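Long-range contacts in CRISPR-associated endonuclease Cas1 (Thermotoga maritima, PDB 4XTK), which probably acts as a metal-dependent double-stranded DNA endonuclease of the CRISPR adaptive immune system, working as a homodimer that joins with Cas2: residues G90-K95 with T211-R216; G17-K22 with G49-N54. All coordinates share one frame; numbering follows the deposited sequence.

Contact 1: G90-K95 with T211-R216; sequences GFLILK and THLDPR
Phe-91 lays the rim of its ring along the carbonyl oxygens of His-212 and Leu-213 and the side chain of Asp-214, where the lead-in to helix 93-101 crosses the loop between helices 188-208 and 230-252 in the helical part of Cas1. With CG anti to the backbone N (chi1 -171°), the ring swings back to this loop although its CB points away. Three oxygens lie near the ring plane: CD1 of Phe-91 is 3.3 Å from O of His-212, O of Leu-213 follows, and OD2 of Asp-214 is 3.6 Å from CZ. CB of Ile-93 lies over one face, displaced toward the rim, and Phe-225 of the second subunit meets the ring edge-to-face. One backbone bond ties the segments: N of Leu-92, the N-cap residue of the helix, donates to O of His-212 over 2.9 Å, in the carbonyl plane. CD1 of Leu-92 meets CD2 of Leu-213 at 4.0 Å. CD1 of Ile-93 rests on CB of Asp-214 at 3.6 Å, the two side chains pointing the same way. The Asp-214 carboxylate is held side-on by Arg-216, NE on OD1 and NH2 on OD2. NH2 also forms a salt bridge to Asp-214 of the second subunit, which places this charge pair at the subunit interface. OD1 of Asp-214 closes an Asx turn with N of Arg-216 and also accepts from its NE, through the syn lone pair, over 3.0 Å.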
loop_
_atom_site.group_PDB
_atom_site.type_symbol
_atom_site.label_atom_id
_atom_site.label_comp_id
_atom_site.label_asym_id
_atom_site.label_seq_id
_atom_site.Cartn_x
_atom_site.Cartn_y
_atom_site.Cartn_z
ATOM N N GLY E 90 -12.125 -4.145 -0.751
ATOM C CA GLY E 90 -12.091 -5.432 -1.425
ATOM C C GLY E 90 -10.681 -5.929 -1.684
ATOM O O GLY E 90 -10.465 -6.809 -2.515
ATOM N N PHE E 91 -9.721 -5.355 -0.966
ATOM C CA PHE E 91 -8.326 -5.753 -1.055
ATOM C C PHE E 91 -8.188 -7.257 -0.797
ATOM O O PHE E 91 -8.698 -7.785 0.193
ATOM C CB PHE E 91 -7.505 -4.924 -0.063
ATOM C CG PHE E 91 -6.032 -5.084 -0.206
ATOM C CD1 PHE E 91 -5.461 -5.256 -1.453
ATOM C CD2 PHE E 91 -5.207 -5.014 0.901
ATOM C CE1 PHE E 91 -4.091 -5.395 -1.593
ATOM C CE2 PHE E 91 -3.842 -5.146 0.772
ATOM C CZ PHE E 91 -3.280 -5.338 -0.478
ATOM N N LEU E 92 -7.516 -7.941 -1.713
ATOM C CA LEU E 92 -7.505 -9.403 -1.752
ATOM C C LEU E 92 -6.319 -10.084 -1.049
ATOM O O LEU E 92 -6.142 -11.297 -1.171
ATOM C CB LEU E 92 -7.565 -9.857 -3.206
ATOM C CG LEU E 92 -8.854 -9.438 -3.903
ATOM C CD1 LEU E 92 -8.722 -9.612 -5.411
ATOM C CD2 LEU E 92 -10.041 -10.240 -3.358
ATOM N N ILE E 93 -5.502 -9.308 -0.346
ATOM C CA ILE E 93 -4.277 -9.830 0.248
ATOM C C ILE E 93 -4.504 -11.093 1.108
ATOM O O ILE E 93 -3.741 -12.057 1.011
ATOM C CB ILE E 93 -3.556 -8.726 1.081
ATOM C CG1 ILE E 93 -2.189 -9.212 1.555
ATOM C CG2 ILE E 93 -4.406 -8.230 2.243
ATOM C CD1 ILE E 93 -1.232 -9.481 0.433
ATOM N N LEU E 94 -5.569 -11.115 1.905
ATOM C CA LEU E 94 -5.847 -12.263 2.759
ATOM C C LEU E 94 -6.283 -13.463 1.934
ATOM O O LEU E 94 -5.909 -14.601 2.238
ATOM C CB LEU E 94 -6.919 -11.924 3.800
ATOM C CG LEU E 94 -6.544 -10.796 4.766
ATOM C CD1 LEU E 94 -7.620 -10.598 5.816
ATOM C CD2 LEU E 94 -5.187 -11.036 5.416
ATOM N N LYS E 95 -7.082 -13.218 0.901
ATOM C CA LYS E 95 -7.537 -14.310 0.053
ATOM C C LYS E 95 -6.340 -14.905 -0.662
ATOM O O LYS E 95 -6.247 -16.124 -0.818
ATOM C CB LYS E 95 -8.585 -13.839 -0.954
ATOM C CG LYS E 95 -9.852 -13.263 -0.338
ATOM C CD LYS E 95 -10.579 -14.268 0.529
ATOM C CE LYS E 95 -11.282 -15.310 -0.319
ATOM N NZ LYS E 95 -12.118 -16.221 0.503
ATOM N N THR E 211 -5.678 -2.692 -9.501
ATOM C CA THR E 211 -6.654 -3.698 -9.061
ATOM C C THR E 211 -6.699 -3.859 -7.544
ATOM O O THR E 211 -6.094 -3.086 -6.798
ATOM C CB THR E 211 -6.375 -5.099 -9.649
ATOM O OG1 THR E 211 -5.215 -5.661 -9.021
ATOM C CG2 THR E 211 -6.192 -5.033 -11.158
ATOM N N HIS E 212 -7.451 -4.861 -7.104
ATOM C CA HIS E 212 -7.562 -5.197 -5.691
ATOM C C HIS E 212 -6.548 -6.269 -5.301
ATOM O O HIS E 212 -6.545 -6.745 -4.161
ATOM C CB HIS E 212 -8.976 -5.679 -5.362
ATOM C CG HIS E 212 -10.030 -4.636 -5.544
ATOM N ND1 HIS E 212 -11.284 -4.927 -6.035
ATOM C CD2 HIS E 212 -10.024 -3.306 -5.294
ATOM C CE1 HIS E 212 -12.004 -3.819 -6.089
ATOM N NE2 HIS E 212 -11.263 -2.821 -5.644
ATOM N N LEU E 213 -5.708 -6.659 -6.258
ATOM C CA LEU E 213 -4.671 -7.664 -6.024
ATOM C C LEU E 213 -3.423 -7.052 -5.412
ATOM O O LEU E 213 -3.115 -5.889 -5.649
ATOM C CB LEU E 213 -4.310 -8.378 -7.326
ATOM C CG LEU E 213 -5.389 -9.253 -7.968
ATOM C CD1 LEU E 213 -5.157 -9.383 -9.475
ATOM C CD2 LEU E 213 -5.410 -10.626 -7.310
ATOM N N ASP E 214 -2.719 -7.835 -4.603
ATOM C CA ASP E 214 -1.382 -7.455 -4.165
ATOM C C ASP E 214 -0.336 -8.214 -4.976
ATOM O O ASP E 214 -0.367 -9.449 -5.055
ATOM C CB ASP E 214 -1.184 -7.714 -2.674
ATOM C CG ASP E 214 0.114 -7.118 -2.151
ATOM O OD1 ASP E 214 1.189 -7.683 -2.438
ATOM O OD2 ASP E 214 0.061 -6.081 -1.456
ATOM N N PRO E 215 0.593 -7.467 -5.587
ATOM C CA PRO E 215 1.657 -7.956 -6.474
ATOM C C PRO E 215 2.742 -8.766 -5.761
ATOM O O PRO E 215 3.512 -9.454 -6.431
ATOM C CB PRO E 215 2.242 -6.666 -7.047
ATOM C CG PRO E 215 2.024 -5.667 -5.975
ATOM C CD PRO E 215 0.705 -6.018 -5.351
ATOM N N ARG E 216 2.806 -8.686 -4.434
ATOM C CA ARG E 216 3.885 -9.341 -3.692
ATOM C C ARG E 216 3.657 -10.829 -3.457
ATOM O O ARG E 216 4.568 -11.534 -3.042
ATOM C CB ARG E 216 4.110 -8.638 -2.358
ATOM C CG ARG E 216 4.746 -7.284 -2.548
ATOM C CD ARG E 216 4.675 -6.436 -1.309
ATOM N NE ARG E 216 3.305 -6.120 -0.934
ATOM C CZ ARG E 216 2.991 -5.188 -0.042
ATOM N NH1 ARG E 216 3.956 -4.483 0.537
ATOM N NH2 ARG E 216 1.723 -4.954 0.265
#

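Contact 2: G17-K22 with G49-N54; sequences GTLKRK and GEVDLN
A parallel strand pair joins inner strand 17-21 to 51-54, the outermost strand within the chain, in the mixed sheet whose order is 34-37, 26-29, 17-21, 51-54. Their axes come within 4.4 Å with N-to-C directions 28° apart, and Gly-17 faces Val-51 while Thr-18 faces Asp-52. The hydrogen bonds follow the staggered parallel pattern. N of Gly-17 donates to O of Glu-50 (3.1 Å), N of Asp-52 returns to O of Gly-17 (2.9 Å), and N of Leu-19 reaches O of Asp-52 at 2.7 Å, nearly along the C=O axis. The carbonyl of Gly-17 also receives a CA-H...O contact from Val-51. Gly-17 has phi/psi 160°/-160°, where a side chain would collide with the carbonyl O of the residue before, consistent with glycine here.

This is the N-terminal beta-domain of Cas1, and the sheet does not stop at the subunit boundary: residues 52-54 pair antiparallel with a strand of the second subunit, extending the sheet across the dimer. On the inner face Leu-19 carries the packing. Its CG stands anti to the carbonyl carbon, and CD1 lies 3.7 Å from CD2 of Leu-53, the two side chains side by side, while the same methyl lies 4.0 Å from CG2 of Val-51, those two side chains crossing obliquely. Phe-57 of helix 55-63 and Ile-68 of strand 68-71 also touch Leu-19. The other face is polar: CG2 of Thr-18, anti to the backbone N, sits 3.5 Å from O of Asp-52, and OG1 lies beside CB of Asp-52. Past the last bridge the strands separate, and a water takes over, accepting from N of Arg-21 and donating to OD1 of Asn-54, the N-cap oxygen that also accepts from N of Phe-57 in helix 55-63.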
loop_
_atom_site.group_PDB
_atom_site.type_symbol
_atom_site.label_atom_id
_atom_site.label_comp_id
_atom_site.label_asym_id
_atom_site.label_seq_id
_atom_site.Cartn_x
_atom_site.Cartn_y
_atom_site.Cartn_z
ATOM N N GLY E 17 -7.201 18.961 -14.509
ATOM C CA GLY E 17 -8.055 20.033 -14.040
ATOM C C GLY E 17 -7.995 20.184 -12.535
ATOM O O GLY E 17 -7.050 19.734 -11.893
ATOM N N THR E 18 -9.012 20.820 -11.967
ATOM C CA THR E 18 -9.056 21.030 -10.527
ATOM C C THR E 18 -10.169 20.219 -9.886
ATOM O O THR E 18 -11.331 20.324 -10.282
ATOM C CB THR E 18 -9.260 22.514 -10.173
ATOM O OG1 THR E 18 -8.233 23.305 -10.786
ATOM C CG2 THR E 18 -9.207 22.701 -8.670
ATOM N N LEU E 19 -9.809 19.412 -8.892
ATOM C CA LEU E 19 -10.791 18.677 -8.105
ATOM C C LEU E 19 -11.368 19.570 -7.009
ATOM O O LEU E 19 -10.631 20.125 -6.194
ATOM C CB LEU E 19 -10.164 17.424 -7.495
ATOM C CG LEU E 19 -9.753 16.332 -8.483
ATOM C CD1 LEU E 19 -8.952 15.236 -7.792
ATOM C CD2 LEU E 19 -10.974 15.754 -9.164
ATOM N N LYS E 20 -12.688 19.712 -6.996
ATOM C CA LYS E 20 -13.345 20.595 -6.040
ATOM C C LYS E 20 -14.657 20.015 -5.528
ATOM O O LYS E 20 -15.311 19.218 -6.207
ATOM C CB LYS E 20 -13.600 21.974 -6.666
ATOM N N ARG E 21 -15.024 20.424 -4.319
ATOM C CA ARG E 21 -16.305 20.069 -3.723
ATOM C C ARG E 21 -17.270 21.242 -3.868
ATOM O O ARG E 21 -16.934 22.368 -3.510
ATOM C CB ARG E 21 -16.122 19.703 -2.247
ATOM C CG ARG E 21 -17.388 19.803 -1.400
ATOM C CD ARG E 21 -17.043 19.908 0.085
ATOM N NE ARG E 21 -18.139 19.484 0.954
ATOM C CZ ARG E 21 -19.189 20.236 1.265
ATOM N NH1 ARG E 21 -20.129 19.756 2.067
ATOM N NH2 ARG E 21 -19.303 21.464 0.778
ATOM N N LYS E 22 -18.458 20.984 -4.406
ATOM C CA LYS E 22 -19.475 22.028 -4.510
ATOM C C LYS E 22 -20.728 21.641 -3.730
ATOM O O LYS E 22 -20.978 22.145 -2.632
ATOM C CB LYS E 22 -19.826 22.293 -5.978
ATOM N N GLY E 49 -4.718 12.102 -14.434
ATOM C CA GLY E 49 -4.433 13.392 -15.027
ATOM C C GLY E 49 -3.614 14.234 -14.079
ATOM O O GLY E 49 -3.284 13.793 -12.982
ATOM N N GLU E 50 -3.281 15.450 -14.495
ATOM C CA GLU E 50 -2.659 16.391 -13.582
ATOM C C GLU E 50 -3.771 17.182 -12.901
ATOM O O GLU E 50 -4.477 17.952 -13.545
ATOM C CB GLU E 50 -1.686 17.315 -14.321
ATOM C CG GLU E 50 -0.481 16.599 -14.921
ATOM C CD GLU E 50 0.451 16.015 -13.865
ATOM O OE1 GLU E 50 0.434 16.499 -12.712
ATOM O OE2 GLU E 50 1.203 15.070 -14.188
ATOM N N VAL E 51 -3.931 16.985 -11.598
ATOM C CA VAL E 51 -5.033 17.615 -10.883
ATOM C C VAL E 51 -4.574 18.529 -9.755
ATOM O O VAL E 51 -3.543 18.299 -9.127
ATOM C CB VAL E 51 -6.000 16.564 -10.287
ATOM C CG1 VAL E 51 -6.664 15.763 -11.393
ATOM C CG2 VAL E 51 -5.275 15.654 -9.310
ATOM N N ASP E 52 -5.353 19.581 -9.520
ATOM C CA ASP E 52 -5.203 20.406 -8.327
ATOM C C ASP E 52 -6.316 20.063 -7.346
ATOM O O ASP E 52 -7.443 19.779 -7.751
ATOM C CB ASP E 52 -5.245 21.901 -8.667
ATOM C CG ASP E 52 -4.143 22.317 -9.616
ATOM O OD1 ASP E 52 -3.217 21.509 -9.842
ATOM O OD2 ASP E 52 -4.197 23.455 -10.128
ATOM N N LEU E 53 -5.995 20.082 -6.060
ATOM C CA LEU E 53 -6.999 19.898 -5.022
ATOM C C LEU E 53 -6.536 20.564 -3.733
ATOM O O LEU E 53 -5.361 20.894 -3.583
ATOM C CB LEU E 53 -7.296 18.408 -4.798
ATOM C CG LEU E 53 -6.177 17.398 -4.505
ATOM C CD1 LEU E 53 -5.877 17.315 -3.019
ATOM C CD2 LEU E 53 -6.549 16.021 -5.036
ATOM N N ASN E 54 -7.468 20.789 -2.815
ATOM C CA ASN E 54 -7.114 21.303 -1.500
ATOM C C ASN E 54 -7.560 20.363 -0.387
ATOM O O ASN E 54 -8.121 19.297 -0.647
ATOM C CB ASN E 54 -7.700 22.700 -1.286
ATOM C CG ASN E 54 -9.182 22.776 -1.589
ATOM O OD1 ASN E 54 -9.889 21.770 -1.593
ATOM N ND2 ASN E 54 -9.660 23.985 -1.851
HETATM O O HOH W 1 -12.953 21.824 -2.663
#

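Contact 2 closes along the chain before contact 1 opens, so the two stand in series. Their centres are 28 Å apart and their nearest atoms about 16 Å, with no touch between them. Contact 2 belongs to the beta-domain and lies about 29 Å from the centre of the chain; contact 1 lies about 15 Å from that centre, among the helices. Both reach the second subunit, by different means: 49-54 through an antiparallel strand pairing, contact 1 through a salt bridge and apolar and aromatic packing. The two contacts thus meet the second subunit at separate places. Neither contact lies at the probable Mn(2+) site of Glu-155, His-221 and Glu-236.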